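Local coordinates for O-succinylhomoserine sulfhydrylase (Mycobacterium tuberculosis, PDB 3NDN) that uses covalently held pyridoxal 5'-phosphate to make L-homocysteine from O-succinyl-L-homoserine and hydrogen sulfide in methionine biosynthesis, at the interface of chains A and B and the interface of chains A and C. Coordinates in Å, arbitrary orientation; residue numbers count along the deposited sequence, not the author numbering. Chains: chain A/B/C, O-succinylhomoserine sulfhydrylase.

Contact 1: the interface of chains A and B. Residues chain A 253, 256-258; chain B 132, 135, 139-140.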
# COMPACT_ATOMS: atom_id res chain seq x y z
N LYS A 253 -16.73 21.49 -11.15
CA LYS A 253 -16.04 22.76 -10.91
C LYS A 253 -15.47 22.85 -9.49
O LYS A 253 -14.30 23.21 -9.31
CB LYS A 253 -16.95 23.95 -11.22
CG LYS A 253 -16.25 25.29 -11.18
CD LYS A 253 -17.20 26.42 -11.52
CE LYS A 253 -16.47 27.75 -11.59
NZ LYS A 253 -17.45 28.89 -11.61
N ARG A 256 -12.44 20.03 -9.08
CA ARG A 256 -11.19 20.40 -9.74
C ARG A 256 -10.45 21.51 -8.96
O ARG A 256 -9.23 21.40 -8.71
CB ARG A 256 -11.45 20.87 -11.18
CG ARG A 256 -11.96 19.79 -12.13
CD ARG A 256 -11.82 20.24 -13.59
NE ARG A 256 -12.23 19.21 -14.54
CZ ARG A 256 -11.90 19.23 -15.83
NH1 ARG A 256 -11.16 20.22 -16.31
NH2 ARG A 256 -12.30 18.26 -16.64
N HIS A 257 -11.17 22.55 -8.58
CA HIS A 257 -10.54 23.77 -8.05
C HIS A 257 -10.40 23.93 -6.52
O HIS A 257 -9.51 24.66 -6.07
CB HIS A 257 -11.19 25.00 -8.71
CG HIS A 257 -11.18 24.94 -10.21
ND1 HIS A 257 -10.02 24.83 -10.95
CD2 HIS A 257 -12.19 24.94 -11.11
CE1 HIS A 257 -10.31 24.80 -12.23
NE2 HIS A 257 -11.62 24.86 -12.36
N THR A 258 -11.28 23.29 -5.74
CA THR A 258 -11.08 23.19 -4.28
C THR A 258 -10.38 21.89 -3.83
O THR A 258 -9.92 21.81 -2.69
CB THR A 258 -12.39 23.38 -3.43
OG1 THR A 258 -13.25 22.24 -3.57
CG2 THR A 258 -13.15 24.66 -3.81
N SER B 132 -5.97 26.97 -11.28
CA SER B 132 -6.99 26.69 -10.25
C SER B 132 -7.03 27.73 -9.13
O SER B 132 -8.10 27.99 -8.57
CB SER B 132 -6.82 25.28 -9.67
OG SER B 132 -7.40 24.30 -10.51
N VAL B 135 -9.20 30.70 -10.39
CA VAL B 135 -10.63 30.33 -10.30
C VAL B 135 -11.19 30.45 -8.87
O VAL B 135 -12.29 30.98 -8.66
CB VAL B 135 -10.90 28.91 -10.92
CG1 VAL B 135 -12.37 28.51 -10.82
CG2 VAL B 135 -10.48 28.88 -12.38
N GLU B 139 -13.85 33.48 -9.02
CA GLU B 139 -15.21 32.92 -9.19
C GLU B 139 -15.81 32.23 -7.96
O GLU B 139 -16.93 32.54 -7.56
CB GLU B 139 -15.26 31.94 -10.36
CG GLU B 139 -14.82 32.48 -11.71
CD GLU B 139 -15.03 31.46 -12.81
OE1 GLU B 139 -16.13 30.88 -12.90
OE2 GLU B 139 -14.08 31.21 -13.60
N ILE B 140 -15.09 31.25 -7.40
CA ILE B 140 -15.62 30.45 -6.29
C ILE B 140 -15.90 31.24 -5.00
O ILE B 140 -17.00 31.14 -4.43
CB ILE B 140 -14.76 29.17 -6.02
CG1 ILE B 140 -14.88 28.19 -7.20
CG2 ILE B 140 -15.18 28.51 -4.71
CD1 ILE B 140 -13.95 26.97 -7.14

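Contact 2: the interface of chains A and C. Residues chain A 32, 36, 46, 89, 272, 275; chain C 232, 363-364.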
# COMPACT_ATOMS: atom_id res chain seq x y z
N VAL A 32 -19.30 -7.54 -7.82
CA VAL A 32 -18.10 -8.36 -7.99
C VAL A 32 -17.23 -7.93 -9.19
O VAL A 32 -16.00 -7.93 -9.10
CB VAL A 32 -18.45 -9.88 -8.08
CG1 VAL A 32 -17.22 -10.73 -8.39
CG2 VAL A 32 -19.13 -10.36 -6.76
N MET A 36 -14.87 -2.46 -14.56
CA MET A 36 -13.43 -2.74 -14.69
C MET A 36 -12.88 -2.20 -16.00
O MET A 36 -13.61 -2.12 -16.98
CB MET A 36 -13.15 -4.24 -14.65
CG MET A 36 -13.62 -4.93 -13.39
SD MET A 36 -12.99 -6.61 -13.29
CE MET A 36 -13.90 -7.47 -14.57
N GLU A 46 -7.97 -5.91 -10.08
CA GLU A 46 -7.93 -4.49 -10.43
C GLU A 46 -6.59 -3.77 -10.12
O GLU A 46 -6.08 -3.83 -9.01
CB GLU A 46 -9.11 -3.74 -9.80
CG GLU A 46 -10.53 -4.20 -10.27
CD GLU A 46 -11.04 -5.47 -9.57
OE1 GLU A 46 -10.26 -6.21 -8.90
OE2 GLU A 46 -12.25 -5.75 -9.70
N ARG A 89 -18.34 1.28 -10.38
CA ARG A 89 -18.89 0.15 -9.62
C ARG A 89 -20.01 0.60 -8.65
O ARG A 89 -21.08 -0.03 -8.60
CB ARG A 89 -17.76 -0.62 -8.88
CG ARG A 89 -18.22 -1.91 -8.16
CD ARG A 89 -17.00 -2.80 -7.76
NE ARG A 89 -16.32 -3.34 -8.94
CZ ARG A 89 -15.26 -4.15 -8.92
NH1 ARG A 89 -14.74 -4.58 -10.08
NH2 ARG A 89 -14.70 -4.53 -7.77
N LYS A 272 -12.58 -2.88 -3.81
CA LYS A 272 -12.49 -4.28 -3.45
C LYS A 272 -13.49 -4.53 -2.29
O LYS A 272 -14.08 -5.59 -2.20
CB LYS A 272 -11.06 -4.67 -3.04
CG LYS A 272 -10.00 -4.55 -4.18
CD LYS A 272 -10.33 -5.42 -5.42
CE LYS A 272 -9.96 -6.88 -5.21
NZ LYS A 272 -10.30 -7.73 -6.41
N GLU A 275 -17.06 -5.53 -3.46
CA GLU A 275 -17.28 -6.94 -3.89
C GLU A 275 -18.01 -7.78 -2.84
O GLU A 275 -18.78 -8.68 -3.19
CB GLU A 275 -15.97 -7.62 -4.25
CG GLU A 275 -15.23 -6.97 -5.45
CD GLU A 275 -13.94 -7.67 -5.85
OE1 GLU A 275 -13.65 -8.79 -5.34
OE2 GLU A 275 -13.22 -7.11 -6.72
N GLN C 232 -9.79 -12.59 -3.13
CA GLN C 232 -10.06 -11.61 -4.17
C GLN C 232 -8.91 -11.44 -5.16
O GLN C 232 -8.86 -10.45 -5.89
CB GLN C 232 -10.47 -10.25 -3.57
CG GLN C 232 -11.72 -10.29 -2.63
CD GLN C 232 -12.03 -8.93 -2.02
OE1 GLN C 232 -11.57 -8.61 -0.92
NE2 GLN C 232 -12.79 -8.11 -2.74
N ALA C 363 -13.38 -14.28 -5.51
CA ALA C 363 -14.77 -13.81 -5.64
C ALA C 363 -15.27 -13.78 -7.10
O ALA C 363 -16.48 -13.86 -7.38
CB ALA C 363 -14.86 -12.38 -5.03
N LYS C 364 -14.35 -13.60 -8.04
CA LYS C 364 -14.68 -13.70 -9.46
C LYS C 364 -14.69 -15.19 -9.88
O LYS C 364 -13.75 -15.93 -9.57
CB LYS C 364 -13.65 -12.91 -10.29
CG LYS C 364 -13.66 -11.36 -10.03
CD LYS C 364 -12.52 -10.70 -10.82
CE LYS C 364 -12.65 -9.15 -10.85
NZ LYS C 364 -12.80 -8.53 -9.51
O HOH W 1 -12.03 -10.32 -7.07

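Contact 3: the interface of chains A and B. Residues chain A 372, 376; chain B 66-67.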
# COMPACT_ATOMS: atom_id res chain seq x y z
N THR A 372 -22.59 11.57 26.12
CA THR A 372 -21.25 12.10 26.44
C THR A 372 -20.26 12.05 25.25
O THR A 372 -19.12 12.47 25.38
CB THR A 372 -20.64 11.39 27.68
OG1 THR A 372 -20.58 9.97 27.45
CG2 THR A 372 -21.47 11.68 28.95
N ARG A 376 -22.52 15.25 22.31
CA ARG A 376 -21.97 16.04 23.42
C ARG A 376 -22.22 17.55 23.28
O ARG A 376 -22.58 18.22 24.26
CB ARG A 376 -20.47 15.78 23.56
CG ARG A 376 -19.81 16.63 24.64
CD ARG A 376 -18.29 16.70 24.51
NE ARG A 376 -17.76 17.82 25.28
CZ ARG A 376 -17.75 17.90 26.61
NH1 ARG A 376 -18.24 16.91 27.36
NH2 ARG A 376 -17.24 18.97 27.21
N PHE B 66 -13.44 13.02 23.98
CA PHE B 66 -14.38 13.87 23.25
C PHE B 66 -14.42 15.31 23.77
O PHE B 66 -14.71 16.23 23.01
CB PHE B 66 -15.79 13.28 23.27
CG PHE B 66 -16.10 12.46 22.07
CD1 PHE B 66 -15.62 11.15 21.96
CD2 PHE B 66 -16.86 12.99 21.04
CE1 PHE B 66 -15.90 10.38 20.84
CE2 PHE B 66 -17.15 12.24 19.91
CZ PHE B 66 -16.67 10.92 19.81
N ALA B 67 -14.14 15.48 25.06
CA ALA B 67 -14.16 16.81 25.68
C ALA B 67 -12.82 17.56 25.55
O ALA B 67 -12.66 18.65 26.10
CB ALA B 67 -14.60 16.71 27.15

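Contact 4: the interface of chains A and B. Residues chain A 226, 235-236, 359; chain B 52, 75, 77.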
# COMPACT_ATOMS: atom_id res chain seq x y z
N THR A 226 -16.25 5.34 4.27
CA THR A 226 -15.55 5.02 5.51
C THR A 226 -16.28 3.95 6.32
O THR A 226 -15.66 3.20 7.08
CB THR A 226 -15.45 6.30 6.42
OG1 THR A 226 -14.98 7.40 5.64
CG2 THR A 226 -14.50 6.07 7.60
N VAL A 235 -9.86 2.95 5.95
CA VAL A 235 -9.61 4.22 5.27
C VAL A 235 -10.87 5.14 5.18
O VAL A 235 -12.00 4.70 5.46
CB VAL A 235 -8.97 4.04 3.81
CG1 VAL A 235 -7.70 3.15 3.83
CG2 VAL A 235 -10.00 3.52 2.80
N LEU A 236 -10.66 6.41 4.83
CA LEU A 236 -11.78 7.33 4.55
C LEU A 236 -12.03 7.53 3.05
O LEU A 236 -11.11 7.45 2.21
CB LEU A 236 -11.56 8.69 5.23
CG LEU A 236 -11.64 8.74 6.76
CD1 LEU A 236 -10.26 8.65 7.34
CD2 LEU A 236 -12.29 10.04 7.19
N ASN A 359 -17.47 4.68 16.22
CA ASN A 359 -17.58 4.45 14.77
C ASN A 359 -18.74 3.49 14.39
O ASN A 359 -19.40 2.94 15.28
CB ASN A 359 -16.21 3.97 14.23
CG ASN A 359 -15.90 4.48 12.80
OD1 ASN A 359 -16.80 4.90 12.06
ND2 ASN A 359 -14.62 4.41 12.41
N SER B 52 -9.72 4.29 10.61
CA SER B 52 -10.55 5.50 10.71
C SER B 52 -10.89 5.91 12.14
O SER B 52 -10.91 7.11 12.46
CB SER B 52 -11.79 5.40 9.82
OG SER B 52 -12.54 4.22 10.06
N TYR B 75 -10.73 10.40 15.71
CA TYR B 75 -11.25 10.15 14.38
C TYR B 75 -10.30 10.71 13.34
O TYR B 75 -9.89 11.88 13.43
CB TYR B 75 -12.67 10.73 14.18
CG TYR B 75 -13.43 10.12 13.00
CD1 TYR B 75 -13.80 10.90 11.90
CD2 TYR B 75 -13.78 8.76 12.99
CE1 TYR B 75 -14.50 10.35 10.82
CE2 TYR B 75 -14.48 8.20 11.90
CZ TYR B 75 -14.84 9.01 10.82
OH TYR B 75 -15.56 8.48 9.75
N ARG B 77 -10.49 11.76 10.33
CA ARG B 77 -10.82 12.92 9.49
C ARG B 77 -10.09 14.16 10.00
O ARG B 77 -9.71 15.02 9.19
CB ARG B 77 -12.33 13.21 9.45
CG ARG B 77 -12.77 13.90 8.16
CD ARG B 77 -14.19 14.49 8.16
NE ARG B 77 -15.22 13.56 8.63
CZ ARG B 77 -15.83 13.63 9.82
NH1 ARG B 77 -16.74 12.73 10.14
NH2 ARG B 77 -15.53 14.59 10.69
O HOH W 2 -12.96 3.00 7.71

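Contact 1: the interface of chains A and B
In A:Lys253 a CG placed opposite the main-chain nitrogen (chi1 -172°) and an extended chain beyond it carry the ammonium group out to B:Glu139, while A:His257, whose CG lies opposite its carbonyl carbon (chi1 -53°), turns its ring toward B:Ser132 and B:Val135. The site shows how two helices of a homo-oligomer, A 244-258 and B 131-143, can be joined by a polar link at each end of the patch with apolar contacts between them. At one end the hydroxyl OG of B:Ser132 and the imidazole ND1 of A:His257 share a hydrogen bond of 2.7 Å; the structure alone does not show which of them donates. At the other end A:Lys253 NZ gives a hydrogen bond and salt bridge of 2.7 Å to B:Glu139 OE1. The two side chains cross at about a right angle, and the ammonium comes in from above the carboxylate plane, 42° out of it.

Both faces of the imidazole are covered. The methyl CG1 of B:Val135 sits over one face toward the rim, 3.9 Å from the ring centroid, a CH-pi contact. On the opposite face CB of A:Arg256, from the same chain, lies over the centre, 4.0 Å above the plane. This sandwich and the serine bond together should restrict rotation of the ring. At the CB of the histidine B:Ile140 extends the apolar contact, its terminal methyl CD1 reaching A:His257 CB at 3.7 Å and A:Thr258 CG2 at 4.1 Å.

Contact 2: the interface of chains A and C
The ammonium NZ of C:Lys364 is gripped by several oxygens of chain A in this subunit interface of a homotetrameric trans-sulfuration enzyme, an example of a lysine received by a network of charges within the partner chain, which may be set up before the subunits meet. Its shortest link among these residues is a salt bridge of 2.8 Å to A:Glu46 OE2, met on the syn side of the carboxylate. A second salt bridge runs from NZ to A:Glu275 OE2 at 3.2 Å, and the main-chain O of A:Val32 accepts a longer bond from it, nearly along the C=O axis. A water 3.1 Å from NZ continues to A:Glu275 OE1. A bend at the last torsion of C:Lys364 (chi4 52°) turns NZ into this ring of acceptors, while its CE brushes A:Met36 SD.

Behind the acceptors, A:Arg89 NH1 reaches A:Glu46 OE2 on the anti side, and its NH2 bonds A:Glu275 OE2. A:Lys272 NZ bridges the two carboxylates, at OE1 of A:Glu46 and OE2 of A:Glu275, and so probably sets their spacing; it also crosses to C:Gln232 O at 3.1 Å.

The amide of C:Gln232 answers with both N-H groups of NE2: one goes to A:Lys272 O at 2.9 Å, the other, almost straight (173° at H), to A:Glu275 OE1 at 2.8 Å from above the carboxylate plane.

Contact 3: the interface of chains A and B
Contact of a methyl group with the face of a guanidinium is the first kind, where A:Arg376 meets B:Ala67. The methyl CB of B:Ala67 lies over the centre of the guanidinium face and is 3.4 Å from CZ of A:Arg376. Both terminal nitrogens share the contact, NH2 of A:Arg376 at 3.5 Å and NH1 at 3.7 Å from the same CB of B:Ala67. The meeting is therefore one of face against methyl, and the N-H groups lie in the plane, directed outward round the rim and not at the methyl. Reach and turn come from different torsions: the chain is extended from CG to NE, whereas a chi4 of 69° rotates the flat group so that its face is presented to the alanine.

Van der Waals contacts with the backbone form the second kind. CD of A:Arg376 passes the carbonyl O of B:Phe66 at 3.9 Å, and NE rests against CA of B:Ala67. Here the arginine covers the point where helix 59-66 of chain B ends, with B:Phe66 as its last residue and B:Ala67 just past it. The patch is a small one, hiding 92 Å² in all, and illustrates how the flat face of an arginine can serve an interface as packing surface. At its margin, B:Phe66 uses its CB, 4.0 Å from the carbonyl O of A:Thr372.

Contact 4: the interface of chains A and B
This is a two-fold dimer interface beside the active site, where A:Thr226 meets B:Tyr75 and B:Ser52; it probably helps link assembly to completion of the catalytic centre, which in this family takes residues from two subunits. A:Thr226 directly precedes A:Lys227, the lysine that carries pyridoxal phosphate. In this family a tyrosine and an arginine two residues apart, here B:Tyr75 and B:Arg77, come from the neighbouring subunit to the cofactor phosphate.

The methyl CG2 of A:Thr226 touches the phenol OH of B:Tyr75 at 3.4 Å and CB of B:Ser52 at 3.6 Å. B:Ser52 holds its OG between the backbone N and carbonyl carbon (chi1 53°), from where it bonds a water at 2.7 Å. That water also binds the main-chain A:Thr226 O at 2.8 Å and A:Val235 O at 3.0 Å, tying both ends of one connection of chain A to the partner. A:Asn359 ND2 adds a weak bond to B:Ser52 OG and lies at the edge of the B:Tyr75 ring, amide and ring planes 77° apart. A:Leu236 CD2 packs on B:Arg77 CB at 3.9 Å.

A:Thr226 and A:Val235 lie in the connection between strands 220-224 and 238-242, A:Leu236 just ahead of the second, and A:Asn359 follows strand 355-356.

Contacts 1, 3 and 4 belong to one two-fold interface, while contact 2 joins chain A to a different neighbour. Between centres of C-alpha atoms, contact 4 lies about 18 Å from contact 3, 22 Å from contact 2 and 26 Å from contact 1; contacts 2 and 3 are farthest apart, at about 39 Å. Contacts 2 and 4 draw on the same segments of the protein, the 225-237 connection and the stretch between strands 355-356 and 366-368. Strand 238-242 then leads from contact 4 into helix 244-258 of contact 1. Segments near the cofactor site thus take part in contacts with both neighbours in the tetramer.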